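Local coordinates for tetrapyrrole methylase family protein (Chlorobaculum tepidum, PDB 3HH1) that probably transfers a methyl group from S-adenosylmethionine to the 2'-oxygen of a cytidine ribose in 16S rRNA, and is represented here by its N-terminal part, at residues T7-A12 against G79-L84; N17-T22 against K48-E53; A32-C37 against G54-S59. All blocks are in the same frame, centred on the assembly; numbering follows the deposited sequence.

Contacts 1 and 3, the first buried and the second partly buried, belong to one parallel sheet, whereas contact 2 lies at the surface, its centre about 17 Å from that of contact 1 and about 15 Å from that of contact 3. In contact 1 strand 8-13 pairs with strand 82-87; contact 3 adds strands 34-37 and 57-59, and Ala-36 N reaches Ala-83 O to tie the two pairs together. Their chemistry is that of backbone ladders with aliphatic faces, and polar side chains act mainly at the entry of each pair. Contact 2 joins loop and helix end through a histidine-carboxylate bond and ring packing. Met-21 CE of contact 2 packs against Val-11 CG1 of contact 1.

Contact 1: T7-A12 against G79-L84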
loop_
_atom_site.group_PDB
_atom_site.type_symbol
_atom_site.label_atom_id
_atom_site.label_comp_id
_atom_site.label_asym_id
_atom_site.label_seq_id
_atom_site.Cartn_x
_atom_site.Cartn_y
_atom_site.Cartn_z
ATOM N N THR A 7 16.123 5.718 -5.781
ATOM C CA THR A 7 15.064 4.762 -5.542
ATOM C C THR A 7 14.241 5.213 -4.361
ATOM O O THR A 7 14.794 5.660 -3.337
ATOM C CB THR A 7 15.690 3.374 -5.279
ATOM O OG1 THR A 7 16.296 2.908 -6.496
ATOM C CG2 THR A 7 14.651 2.333 -4.797
ATOM N N LEU A 8 12.914 5.090 -4.503
ATOM C CA LEU A 8 12.014 5.238 -3.385
ATOM C C LEU A 8 11.852 3.852 -2.717
ATOM O O LEU A 8 11.200 2.940 -3.306
ATOM C CB LEU A 8 10.666 5.763 -3.814
ATOM C CG LEU A 8 9.704 6.051 -2.660
ATOM C CD1 LEU A 8 10.259 7.187 -1.668
ATOM C CD2 LEU A 8 8.313 6.403 -3.137
ATOM N N TYR A 9 12.447 3.656 -1.546
ATOM C CA TYR A 9 12.277 2.413 -0.782
ATOM C C TYR A 9 11.089 2.521 0.141
ATOM O O TYR A 9 10.996 3.473 0.889
ATOM C CB TYR A 9 13.512 2.124 0.077
ATOM C CG TYR A 9 14.716 1.752 -0.741
ATOM C CD1 TYR A 9 14.795 0.525 -1.362
ATOM C CD2 TYR A 9 15.756 2.658 -0.939
ATOM C CE1 TYR A 9 15.861 0.183 -2.127
ATOM C CE2 TYR A 9 16.817 2.337 -1.717
ATOM C CZ TYR A 9 16.893 1.086 -2.303
ATOM O OH TYR A 9 17.981 0.747 -3.093
ATOM N N VAL A 10 10.149 1.601 0.042
ATOM C CA VAL A 10 8.989 1.587 0.910
ATOM C C VAL A 10 9.268 0.559 2.025
ATOM O O VAL A 10 9.377 -0.659 1.773
ATOM C CB VAL A 10 7.700 1.260 0.140
ATOM C CG1 VAL A 10 6.537 1.346 1.081
ATOM C CG2 VAL A 10 7.524 2.259 -1.056
ATOM N N VAL A 11 9.351 1.066 3.255
ATOM C CA VAL A 11 9.762 0.304 4.406
ATOM C C VAL A 11 8.592 0.193 5.374
ATOM O O VAL A 11 8.097 1.216 5.887
ATOM C CB VAL A 11 10.975 0.975 5.089
ATOM C CG1 VAL A 11 11.475 0.086 6.218
ATOM C CG2 VAL A 11 12.103 1.259 4.054
ATOM N N ALA A 12 8.116 -1.034 5.611
ATOM C CA ALA A 12 7.013 -1.266 6.530
ATOM C C ALA A 12 7.560 -1.352 7.948
ATOM O O ALA A 12 8.551 -2.025 8.159
ATOM C CB ALA A 12 6.273 -2.571 6.185
ATOM N N GLY A 79 19.223 11.795 -7.710
ATOM C CA GLY A 79 20.023 10.582 -7.513
ATOM C C GLY A 79 20.129 10.141 -6.064
ATOM O O GLY A 79 20.932 9.297 -5.748
ATOM N N SER A 80 19.292 10.684 -5.186
ATOM C CA SER A 80 19.295 10.306 -3.789
ATOM C C SER A 80 18.168 9.317 -3.523
ATOM O O SER A 80 17.039 9.536 -3.973
ATOM C CB SER A 80 19.070 11.540 -2.939
ATOM O OG SER A 80 19.047 11.221 -1.580
ATOM N N ASP A 81 18.440 8.249 -2.786
ATOM C CA ASP A 81 17.354 7.422 -2.300
ATOM C C ASP A 81 16.511 8.132 -1.261
ATOM O O ASP A 81 16.989 9.022 -0.547
ATOM C CB ASP A 81 17.913 6.140 -1.732
ATOM C CG ASP A 81 18.803 5.429 -2.714
ATOM O OD1 ASP A 81 18.665 5.693 -3.949
ATOM O OD2 ASP A 81 19.655 4.617 -2.260
ATOM N N VAL A 82 15.263 7.719 -1.175
ATOM C CA VAL A 82 14.339 8.189 -0.154
ATOM C C VAL A 82 13.645 6.968 0.418
ATOM O O VAL A 82 13.337 6.067 -0.342
ATOM C CB VAL A 82 13.287 9.146 -0.776
ATOM C CG1 VAL A 82 12.210 9.525 0.245
ATOM C CG2 VAL A 82 13.965 10.400 -1.332
ATOM N N ALA A 83 13.399 6.940 1.740
ATOM C CA ALA A 83 12.684 5.845 2.352
ATOM C C ALA A 83 11.319 6.362 2.775
ATOM O O ALA A 83 11.255 7.351 3.468
ATOM C CB ALA A 83 13.450 5.292 3.580
ATOM N N LEU A 84 10.260 5.741 2.289
ATOM C CA LEU A 84 8.893 6.048 2.737
ATOM C C LEU A 84 8.540 5.005 3.808
ATOM O O LEU A 84 8.577 3.811 3.547
ATOM C CB LEU A 84 7.925 5.953 1.546
ATOM C CG LEU A 84 6.433 6.064 1.860
ATOM C CD1 LEU A 84 6.135 7.353 2.547
ATOM C CD2 LEU A 84 5.705 5.960 0.516
HETATM O O HOH W 1 19.858 2.536 -3.765
#
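Asp-81 reaches across to Thr-7 and Tyr-9 just before strands 8-12 and 82-84 join as parallel neighbours. Its CB lies 3.5 Å from Thr-7 O, and its CG is 3.8 Å from Tyr-9 CE2. CG stands anti to the carbonyl carbon (chi1 -54°), which sets it beside its own backbone N and within reach of Thr-7 and Tyr-9. OD1 accepts an almost straight bond from Thr-7 N (3.1 Å), the donor coming from above the carboxylate plane. OD2 lies at the edge of the Tyr-9 ring, whose plane is turned 84° from the carboxylate, and takes a bond from a water at 2.6 Å that also meets Tyr-9 OH. An alanine at Asp-81 would probably leave Thr-7 N without this acceptor and the water without one of its two partners, so that the tyrosine hydroxyl would lose its water bridge to segment 79-84. Thr-7 CG2 covers one face of the same ring, over its centre.

Beyond this polar entry the backbone takes over: Val-82 N bonds Thr-7 O, Tyr-9 N bonds Val-82 O at 2.8 Å, Leu-84 N bonds Tyr-9 O, and Val-11 N bonds Leu-84 O. Leu-8 CD1 packs against Val-82 CG1 at 3.6 Å, on the face that Val-10 and Leu-84 share. Helices 65-77 and 98-106 cover that face, and helix 23-31 covers the one bearing Tyr-9 and Ala-83. Strand 111-114 pairs with the far edge of strand 8-13, placing this contact inside the five-stranded parallel sheet of the N-terminal tetrapyrrole methylase domain.

Contact 2: N17-T22 against K48-E53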
loop_
_atom_site.group_PDB
_atom_site.type_symbol
_atom_site.label_atom_id
_atom_site.label_comp_id
_atom_site.label_asym_id
_atom_site.label_seq_id
_atom_site.Cartn_x
_atom_site.Cartn_y
_atom_site.Cartn_z
ATOM N N ASN A 17 8.067 -4.014 19.134
ATOM C CA ASN A 17 9.079 -5.005 18.776
ATOM C C ASN A 17 9.836 -4.550 17.546
ATOM O O ASN A 17 10.058 -5.316 16.607
ATOM C CB ASN A 17 8.457 -6.369 18.523
ATOM C CG ASN A 17 8.111 -7.084 19.791
ATOM O OD1 ASN A 17 8.522 -6.672 20.884
ATOM N ND2 ASN A 17 7.343 -8.170 19.671
ATOM N N LEU A 18 10.235 -3.283 17.579
ATOM C CA LEU A 18 11.014 -2.707 16.508
ATOM C C LEU A 18 12.306 -3.472 16.245
ATOM O O LEU A 18 12.784 -3.482 15.132
ATOM C CB LEU A 18 11.359 -1.266 16.830
ATOM C CG LEU A 18 10.171 -0.306 16.827
ATOM C CD1 LEU A 18 10.646 1.099 17.124
ATOM C CD2 LEU A 18 9.427 -0.369 15.486
ATOM N N ASP A 19 12.898 -4.058 17.286
ATOM C CA ASP A 19 14.194 -4.759 17.123
ATOM C C ASP A 19 14.069 -6.028 16.266
ATOM O O ASP A 19 15.096 -6.573 15.807
ATOM C CB ASP A 19 14.823 -5.066 18.482
ATOM C CG ASP A 19 15.524 -3.855 19.102
ATOM O OD1 ASP A 19 15.744 -2.798 18.424
ATOM O OD2 ASP A 19 15.898 -3.979 20.269
ATOM N N ASP A 20 12.832 -6.481 16.004
ATOM C CA ASP A 20 12.630 -7.588 15.046
ATOM C C ASP A 20 12.638 -7.196 13.559
ATOM O O ASP A 20 12.581 -8.063 12.682
ATOM C CB ASP A 20 11.362 -8.377 15.384
ATOM C CG ASP A 20 11.549 -9.252 16.625
ATOM O OD1 ASP A 20 12.710 -9.590 16.956
ATOM O OD2 ASP A 20 10.539 -9.585 17.278
HETATM N N MSE A 21 12.722 -5.903 13.275
HETATM C CA MSE A 21 12.924 -5.448 11.903
HETATM C C MSE A 21 14.224 -5.998 11.373
HETATM O O MSE A 21 15.184 -6.165 12.141
HETATM C CB MSE A 21 12.978 -3.941 11.839
HETATM C CG MSE A 21 11.630 -3.327 12.118
HETATM SE SE MSE A 21 11.719 -1.356 11.925
HETATM C CE MSE A 21 12.519 -1.178 10.179
ATOM N N THR A 22 14.269 -6.263 10.071
ATOM C CA THR A 22 15.518 -6.757 9.493
ATOM C C THR A 22 16.612 -5.708 9.450
ATOM O O THR A 22 16.378 -4.482 9.310
ATOM C CB THR A 22 15.339 -7.336 8.077
ATOM O OG1 THR A 22 15.011 -6.261 7.189
ATOM C CG2 THR A 22 14.266 -8.432 8.026
ATOM N N LYS A 48 14.804 7.390 16.752
ATOM C CA LYS A 48 15.480 7.498 18.021
ATOM C C LYS A 48 15.807 6.108 18.551
ATOM O O LYS A 48 16.894 5.881 19.051
ATOM C CB LYS A 48 14.622 8.260 19.018
ATOM C CG LYS A 48 15.237 8.398 20.415
ATOM C CD LYS A 48 14.202 8.797 21.470
ATOM C CE LYS A 48 14.251 10.268 21.839
ATOM N NZ LYS A 48 13.447 10.536 23.081
ATOM N N HIS A 49 14.866 5.178 18.427
ATOM C CA HIS A 49 15.091 3.814 18.886
ATOM C C HIS A 49 16.340 3.176 18.289
ATOM O O HIS A 49 17.066 2.439 18.979
ATOM C CB HIS A 49 13.885 2.958 18.521
ATOM C CG HIS A 49 13.996 1.535 18.951
ATOM N ND1 HIS A 49 13.651 1.114 20.215
ATOM C CD2 HIS A 49 14.395 0.433 18.280
ATOM C CE1 HIS A 49 13.837 -0.193 20.307
ATOM N NE2 HIS A 49 14.306 -0.625 19.149
ATOM N N PHE A 50 16.571 3.409 17.003
ATOM C CA PHE A 50 17.704 2.769 16.327
ATOM C C PHE A 50 18.937 3.666 16.300
ATOM O O PHE A 50 19.944 3.337 15.641
ATOM C CB PHE A 50 17.335 2.383 14.926
ATOM C CG PHE A 50 16.367 1.258 14.845
ATOM C CD1 PHE A 50 16.701 0.002 15.299
ATOM C CD2 PHE A 50 15.142 1.436 14.253
ATOM C CE1 PHE A 50 15.790 -1.028 15.220
ATOM C CE2 PHE A 50 14.261 0.411 14.146
ATOM C CZ PHE A 50 14.595 -0.840 14.630
ATOM N N GLY A 51 18.860 4.792 16.991
ATOM C CA GLY A 51 19.959 5.749 17.028
ATOM C C GLY A 51 20.278 6.370 15.677
ATOM O O GLY A 51 21.450 6.595 15.344
ATOM N N ILE A 52 19.235 6.654 14.906
ATOM C CA ILE A 52 19.357 7.286 13.607
ATOM C C ILE A 52 19.173 8.773 13.878
ATOM O O ILE A 52 18.085 9.236 14.226
ATOM C CB ILE A 52 18.358 6.662 12.595
ATOM C CG1 ILE A 52 18.720 5.175 12.376
ATOM C CG2 ILE A 52 18.267 7.478 11.258
ATOM C CD1 ILE A 52 17.649 4.340 11.620
ATOM N N GLU A 53 20.256 9.516 13.748
ATOM C CA GLU A 53 20.294 10.931 14.077
ATOM C C GLU A 53 20.504 11.815 12.869
ATOM O O GLU A 53 21.248 11.453 11.969
ATOM C CB GLU A 53 21.461 11.215 15.012
ATOM C CG GLU A 53 21.318 10.640 16.380
ATOM C CD GLU A 53 22.546 10.970 17.180
ATOM O OE1 GLU A 53 23.538 10.229 17.005
ATOM O OE2 GLU A 53 22.530 11.985 17.917
#
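His-49 NE2 donates a 2.7 Å hydrogen bond to Asp-19 OD1, a histidine-carboxylate pair that links the 3-10 turn 18-20 to the end of helix 40-49. That end is a Schellman motif, with Gly-51 at positive phi as its C' residue, Gly-51 N bonded to Lys-48 O and Ile-52 N to Leu-47 O. The bond is bent, with 151° at the hydrogen. OD1 is met from well above the carboxylate plane, and it lies slightly out of the imidazole plane, the two planes being turned 48° apart. CG of His-49 is anti to the backbone N (chi1 -180°), which starts the ring toward the turn.

Leu-18 covers one face of the imidazole. Its CB makes a CH-pi contact, 4.1 Å from the ring centroid, while CD1 sits over the same face, 3.8 Å above the plane and offset toward the rim, close to CG. Phe-50 CE1 lies at the imidazole edge, and in return His-49 CD2 stands over the centre of one face of the phenyl ring, so the two neighbouring rings meet edge to face.

The phenyl edge is turned to the 3-10 turn. Leu-18 O lies in the plane of that ring, 3.2 Å from Phe-50 CZ, and the same oxygen accepts the turn-forming bond from Met-21 N. Helix 23-31 packs against both Phe-50 and Met-21 through Val-26. The latter is a selenomethionine; in this Met-aromatic contact its SE comes obliquely to the phenyl ring, 3.8 Å from Phe-50 CE2.

Contact 3: A32-C37 against G54-S59; sequences AGAIAC and GKRLVS
The flat carbonyl group of Ala-32 is met within its own plane by Lys-55 NZ, which donates to a lone pair of Ala-32 O at 2.7 Å. The other flat group at this end, the guanidinium of Arg-56, is carried away on an extended chain and bonds through NH2 to Gln-71 of helix 65-77, while its CD passes Ala-34 CB at 4.2 Å. The lysine chain, by contrast, folds back. Bends at chi2 (60°) and chi3 (66°) bring CD and then CE to within 3.5 Å of Ala-32 O. On the way CG rests 3.7 Å from Ile-35 CD1, the two side chains crossing at about a right angle. NZ also bonds Arg-30 O, so the ammonium group holds two carbonyls at the C-terminal end of helix 23-31, where the helix dipole is likely to welcome a positive charge.

A water links Gly-33 O to Arg-56 N, standing in for a direct bond just before the strands pair. From there the parallel ladder runs from Ile-35 N to Arg-56 O, from Val-58 N to Ile-35 O at 2.8 Å, and from Cys-37 N to Val-58 O. Ile-35 CB meets Leu-57 CD2 at 3.8 Å on one face; Ala-36 CB meets Val-58 CB on the other.

The pair forms the two strands of a beta-alpha-beta unit. Its connecting helix 40-49 packs on the face with Ile-35, Cys-37 and Leu-57, helix 65-77 lies against Val-58 and Ala-34, and strand 82-87 borders strand 34-37 on the side away from strand 57-59, which is one of the two outermost strands of the sheet in this chain.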
loop_
_atom_site.group_PDB
_atom_site.type_symbol
_atom_site.label_atom_id
_atom_site.label_comp_id
_atom_site.label_asym_id
_atom_site.label_seq_id
_atom_site.Cartn_x
_atom_site.Cartn_y
_atom_site.Cartn_z
ATOM N N ALA A 32 19.348 6.553 4.246
ATOM C CA ALA A 32 18.516 7.194 3.236
ATOM C C ALA A 32 18.832 8.646 3.115
ATOM O O ALA A 32 19.183 9.280 4.093
ATOM C CB ALA A 32 17.003 7.026 3.618
ATOM N N GLY A 33 18.661 9.204 1.919
ATOM C CA GLY A 33 18.848 10.644 1.737
ATOM C C GLY A 33 17.788 11.420 2.501
ATOM O O GLY A 33 18.039 12.543 2.952
ATOM N N ALA A 34 16.602 10.841 2.646
ATOM C CA ALA A 34 15.528 11.488 3.443
ATOM C C ALA A 34 14.555 10.407 3.773
ATOM O O ALA A 34 14.508 9.375 3.088
ATOM C CB ALA A 34 14.804 12.601 2.647
ATOM N N ILE A 35 13.765 10.643 4.809
ATOM C CA ILE A 35 12.723 9.714 5.171
ATOM C C ILE A 35 11.410 10.444 5.027
ATOM O O ILE A 35 11.258 11.528 5.587
ATOM C CB ILE A 35 12.959 9.195 6.593
ATOM C CG1 ILE A 35 14.244 8.314 6.609
ATOM C CG2 ILE A 35 11.719 8.424 7.123
ATOM C CD1 ILE A 35 14.537 7.638 7.876
ATOM N N ALA A 36 10.467 9.858 4.293
ATOM C CA ALA A 36 9.138 10.472 4.076
ATOM C C ALA A 36 8.162 9.723 4.931
ATOM O O ALA A 36 8.217 8.476 5.023
ATOM C CB ALA A 36 8.738 10.365 2.616
ATOM N N CYS A 37 7.267 10.445 5.593
ATOM C CA CYS A 37 6.389 9.771 6.502
ATOM C C CYS A 37 5.149 10.585 6.677
ATOM O O CYS A 37 5.166 11.798 6.502
ATOM C CB CYS A 37 7.069 9.550 7.859
ATOM S SG CYS A 37 7.679 11.091 8.600
ATOM N N GLY A 54 19.867 12.971 12.901
ATOM C CA GLY A 54 20.103 14.050 11.955
ATOM C C GLY A 54 19.466 13.851 10.590
ATOM O O GLY A 54 19.776 14.579 9.656
ATOM N N LYS A 55 18.567 12.885 10.460
ATOM C CA LYS A 55 17.952 12.570 9.198
ATOM C C LYS A 55 16.987 13.659 8.692
ATOM O O LYS A 55 16.156 14.176 9.445
ATOM C CB LYS A 55 17.203 11.271 9.377
ATOM C CG LYS A 55 16.687 10.600 8.143
ATOM C CD LYS A 55 17.761 10.211 7.103
ATOM C CE LYS A 55 18.694 9.157 7.582
ATOM N NZ LYS A 55 19.898 9.087 6.728
ATOM N N ARG A 56 17.049 13.969 7.414
ATOM C CA ARG A 56 16.039 14.883 6.818
ATOM C C ARG A 56 14.702 14.141 6.726
ATOM O O ARG A 56 14.613 13.077 6.131
ATOM C CB ARG A 56 16.454 15.348 5.446
ATOM C CG ARG A 56 15.492 16.277 4.798
ATOM C CD ARG A 56 15.841 16.564 3.358
ATOM N NE ARG A 56 14.793 17.385 2.774
ATOM C CZ ARG A 56 14.765 17.765 1.508
ATOM N NH1 ARG A 56 15.727 17.412 0.679
ATOM N NH2 ARG A 56 13.758 18.486 1.068
ATOM N N LEU A 57 13.663 14.748 7.284
ATOM C CA LEU A 57 12.324 14.159 7.242
ATOM C C LEU A 57 11.460 14.949 6.291
ATOM O O LEU A 57 11.485 16.189 6.308
ATOM C CB LEU A 57 11.673 14.178 8.618
ATOM C CG LEU A 57 12.335 13.373 9.723
ATOM C CD1 LEU A 57 11.404 13.411 10.937
ATOM C CD2 LEU A 57 12.674 11.933 9.272
ATOM N N VAL A 58 10.672 14.256 5.479
ATOM C CA VAL A 58 9.648 14.916 4.639
ATOM C C VAL A 58 8.284 14.492 5.181
ATOM O O VAL A 58 7.952 13.328 5.160
ATOM C CB VAL A 58 9.778 14.508 3.170
ATOM C CG1 VAL A 58 8.606 15.130 2.320
ATOM C CG2 VAL A 58 11.163 14.930 2.622
ATOM N N SER A 59 7.524 15.411 5.738
ATOM C CA SER A 59 6.313 15.038 6.399
ATOM C C SER A 59 5.128 15.322 5.468
ATOM O O SER A 59 4.957 16.428 4.975
ATOM C CB SER A 59 6.197 15.760 7.729
ATOM O OG SER A 59 5.889 17.100 7.500
HETATM O O HOH W 2 18.977 12.988 5.595
#